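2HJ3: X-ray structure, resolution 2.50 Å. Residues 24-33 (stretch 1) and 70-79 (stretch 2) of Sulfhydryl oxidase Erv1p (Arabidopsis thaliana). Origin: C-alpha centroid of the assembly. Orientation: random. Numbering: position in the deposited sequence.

Stretch 1, residues 24-33: LAAQYPEKPT
Stretch 2, residues 70-79: QAGSQEEFSQ

Residues 24-33 and 70-79 of Erv1p, far apart in one chain, bury 522 Å² between them. Stretch 1 is the end of a helix (Leu-24 phi/psi -64/-43, Ala-25 -70/-22) that opens at Tyr-28 (-50/136) into an extended segment, broken by the compact turn of Glu-30 (-62/-48). Stretch 2 is a loop up to the N-cap residue Ser-73 (-170/174), then helix from Gln-74 (-57/-43), with Phe-77 N bonded to Ser-73 O and Ser-78 N to Gln-74 O, both 3.0 Å. The register runs antiparallel: Ala-25 CA lies 5.0 Å from Ser-78 CA, and Glu-30 CA 4.9 Å from Gln-74 CA.

Aromatic and apolar contacts fill the centre. Tyr-28 (chi1 -162°, t; chi2 66°) and Phe-77 (chi1 -171°, t; chi2 38°) both point toward the opposite stretch and pair edge-to-face, the Phe-77 edge against the Tyr-28 face, centroids of the two rings 5.1 Å apart and planes at 59°. Phe-77 CD2 reaches 3.8 Å from Tyr-28 CG and 3.5 Å from Ala-25 CB. Tyr-28 CZ lies 4.2 Å from Ala-71 CB. The Pro-32 ring makes van der Waals contact with a backbone carbonyl, CD 3.5 Å from Gly-72 O.

Two backbone carbonyls accept side-chain hydrogen bonds. Tyr-28 OH donates to Ala-71 O (2.8 Å), anchoring the ring's polar tip at the loop. Gln-74 (chi1 -168°, t; chi2 -77°, m; chi3 -41°) donates from NE2 to Ala-25 O (3.0 Å, 157°), though the placement of NE2 is less sure. Gln-74 CG packs 3.0 Å from Tyr-28 O, a close contact and not one of the hydrogen bonds.

A water bridges the exposed margin: its oxygen donates to Glu-30 OE1 (2.5 Å), accepts from Glu-75 N (3.0 Å) and makes a weak hydrogen bond with Ser-73 OG (3.3 Å). Glu-30 (chi1 172°, t; chi2 62°, p) starts away, but its carboxylate end comes nearer.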

# COMPACT_ATOMS: atom_id res chain seq x y z
N LEU A 24 0.89 5.59 -7.11
CA LEU A 24 -0.42 5.09 -7.45
C LEU A 24 -1.33 6.21 -7.96
O LEU A 24 -2.05 6.03 -8.95
CB LEU A 24 -1.05 4.43 -6.23
CG LEU A 24 -2.48 3.92 -6.41
CD1 LEU A 24 -2.53 3.00 -7.62
CD2 LEU A 24 -2.93 3.20 -5.14
N ALA A 25 -1.29 7.36 -7.30
CA ALA A 25 -2.11 8.49 -7.73
C ALA A 25 -1.60 9.08 -9.04
O ALA A 25 -2.35 9.75 -9.76
CB ALA A 25 -2.14 9.56 -6.65
N ALA A 26 -0.33 8.83 -9.36
CA ALA A 26 0.24 9.33 -10.61
C ALA A 26 -0.27 8.51 -11.80
O ALA A 26 -0.33 9.01 -12.92
CB ALA A 26 1.76 9.28 -10.55
N GLN A 27 -0.64 7.26 -11.53
CA GLN A 27 -1.16 6.34 -12.56
C GLN A 27 -2.69 6.32 -12.61
O GLN A 27 -3.27 5.79 -13.56
CB GLN A 27 -0.67 4.91 -12.28
CG GLN A 27 0.83 4.77 -12.13
CD GLN A 27 1.55 5.03 -13.43
OE1 GLN A 27 1.44 4.26 -14.39
NE2 GLN A 27 2.30 6.13 -13.47
N TYR A 28 -3.35 6.86 -11.59
CA TYR A 28 -4.81 6.89 -11.55
C TYR A 28 -5.34 7.45 -12.87
O TYR A 28 -4.82 8.44 -13.39
CB TYR A 28 -5.29 7.74 -10.38
CG TYR A 28 -6.73 7.49 -9.98
CD1 TYR A 28 -7.13 6.26 -9.44
CD2 TYR A 28 -7.71 8.48 -10.14
CE1 TYR A 28 -8.46 6.03 -9.06
CE2 TYR A 28 -9.03 8.26 -9.77
CZ TYR A 28 -9.40 7.04 -9.23
OH TYR A 28 -10.71 6.83 -8.83
N PRO A 29 -6.37 6.82 -13.45
CA PRO A 29 -6.90 7.32 -14.72
C PRO A 29 -7.60 8.68 -14.69
O PRO A 29 -8.16 9.11 -13.66
CB PRO A 29 -7.83 6.19 -15.17
CG PRO A 29 -8.30 5.60 -13.88
CD PRO A 29 -7.05 5.58 -13.03
N GLU A 30 -7.56 9.36 -15.83
CA GLU A 30 -8.19 10.66 -15.97
C GLU A 30 -9.69 10.47 -15.76
O GLU A 30 -10.31 11.21 -15.00
CB GLU A 30 -7.90 11.22 -17.37
CG GLU A 30 -8.65 12.50 -17.73
CD GLU A 30 -8.32 13.68 -16.84
OE1 GLU A 30 -7.40 13.55 -15.99
OE2 GLU A 30 -8.97 14.74 -16.99
N LYS A 31 -10.24 9.47 -16.43
CA LYS A 31 -11.65 9.13 -16.32
C LYS A 31 -11.70 7.71 -15.75
O LYS A 31 -11.78 6.73 -16.49
CB LYS A 31 -12.32 9.15 -17.70
CG LYS A 31 -12.22 10.50 -18.41
CD LYS A 31 -12.83 10.46 -19.81
CE LYS A 31 -12.64 11.79 -20.53
NZ LYS A 31 -13.18 11.78 -21.93
N PRO A 32 -11.65 7.59 -14.41
CA PRO A 32 -11.69 6.28 -13.75
C PRO A 32 -13.04 5.60 -13.82
O PRO A 32 -14.08 6.26 -13.91
CB PRO A 32 -11.30 6.62 -12.32
CG PRO A 32 -11.95 7.95 -12.13
CD PRO A 32 -11.58 8.67 -13.42
N THR A 33 -13.03 4.27 -13.78
CA THR A 33 -14.26 3.49 -13.81
C THR A 33 -14.85 3.53 -12.41
O THR A 33 -14.20 3.98 -11.46
CB THR A 33 -14.02 2.00 -14.18
OG1 THR A 33 -13.20 1.39 -13.17
CG2 THR A 33 -13.34 1.88 -15.54
N GLN A 70 -10.67 12.30 -2.65
CA GLN A 70 -11.25 12.85 -3.87
C GLN A 70 -10.74 11.95 -4.99
O GLN A 70 -9.62 12.12 -5.47
CB GLN A 70 -10.75 14.28 -4.13
CG GLN A 70 -11.04 15.30 -3.04
CD GLN A 70 -12.37 16.00 -3.23
OE1 GLN A 70 -12.67 16.48 -4.32
NE2 GLN A 70 -13.16 16.08 -2.17
N ALA A 71 -11.56 10.99 -5.40
CA ALA A 71 -11.16 10.04 -6.44
C ALA A 71 -11.84 10.24 -7.78
O ALA A 71 -11.82 9.35 -8.62
CB ALA A 71 -11.40 8.62 -5.94
N GLY A 72 -12.41 11.42 -7.98
CA GLY A 72 -13.10 11.70 -9.22
C GLY A 72 -12.23 11.63 -10.46
O GLY A 72 -12.74 11.39 -11.55
N SER A 73 -10.93 11.85 -10.29
CA SER A 73 -10.00 11.82 -11.42
C SER A 73 -8.55 11.85 -10.94
O SER A 73 -8.29 12.01 -9.74
CB SER A 73 -10.25 13.00 -12.35
OG SER A 73 -10.02 14.24 -11.69
N GLN A 74 -7.63 11.70 -11.87
CA GLN A 74 -6.20 11.70 -11.56
C GLN A 74 -5.77 12.97 -10.84
O GLN A 74 -5.01 12.92 -9.87
CB GLN A 74 -5.39 11.52 -12.85
CG GLN A 74 -3.90 11.21 -12.67
CD GLN A 74 -3.06 12.42 -12.28
OE1 GLN A 74 -3.25 13.52 -12.80
NE2 GLN A 74 -2.11 12.22 -11.38
N GLU A 75 -6.26 14.12 -11.30
CA GLU A 75 -5.88 15.39 -10.68
C GLU A 75 -6.40 15.53 -9.26
O GLU A 75 -5.66 15.96 -8.37
CB GLU A 75 -6.38 16.56 -11.52
CG GLU A 75 -5.64 17.86 -11.21
CD GLU A 75 -6.24 19.07 -11.88
OE1 GLU A 75 -6.52 19.01 -13.10
OE2 GLU A 75 -6.43 20.10 -11.19
N GLU A 76 -7.66 15.17 -9.02
CA GLU A 76 -8.22 15.29 -7.68
C GLU A 76 -7.56 14.34 -6.69
O GLU A 76 -7.34 14.70 -5.53
CB GLU A 76 -9.74 15.01 -7.70
CG GLU A 76 -10.53 15.82 -8.71
CD GLU A 76 -12.02 15.55 -8.64
OE1 GLU A 76 -12.40 14.43 -8.23
OE2 GLU A 76 -12.81 16.44 -9.00
N PHE A 77 -7.24 13.13 -7.13
CA PHE A 77 -6.61 12.14 -6.26
C PHE A 77 -5.16 12.53 -5.96
O PHE A 77 -4.74 12.48 -4.81
CB PHE A 77 -6.69 10.76 -6.92
CG PHE A 77 -6.27 9.64 -6.02
CD1 PHE A 77 -6.59 9.65 -4.66
CD2 PHE A 77 -5.54 8.56 -6.52
CE1 PHE A 77 -6.20 8.61 -3.82
CE2 PHE A 77 -5.15 7.51 -5.69
CZ PHE A 77 -5.47 7.54 -4.34
N SER A 78 -4.41 12.93 -6.98
CA SER A 78 -3.02 13.36 -6.80
C SER A 78 -2.95 14.50 -5.81
O SER A 78 -2.15 14.48 -4.88
CB SER A 78 -2.43 13.88 -8.11
OG SER A 78 -2.56 12.94 -9.15
N GLN A 79 -3.80 15.50 -6.02
CA GLN A 79 -3.83 16.68 -5.15
C GLN A 79 -4.23 16.28 -3.74
O GLN A 79 -3.51 16.57 -2.78
CB GLN A 79 -4.82 17.71 -5.69
CG GLN A 79 -4.47 18.26 -7.07
CD GLN A 79 -3.20 19.08 -7.05
OE1 GLN A 79 -2.38 18.97 -7.96
NE2 GLN A 79 -3.04 19.91 -6.02
O HOH W 1 -7.65 14.77 -13.88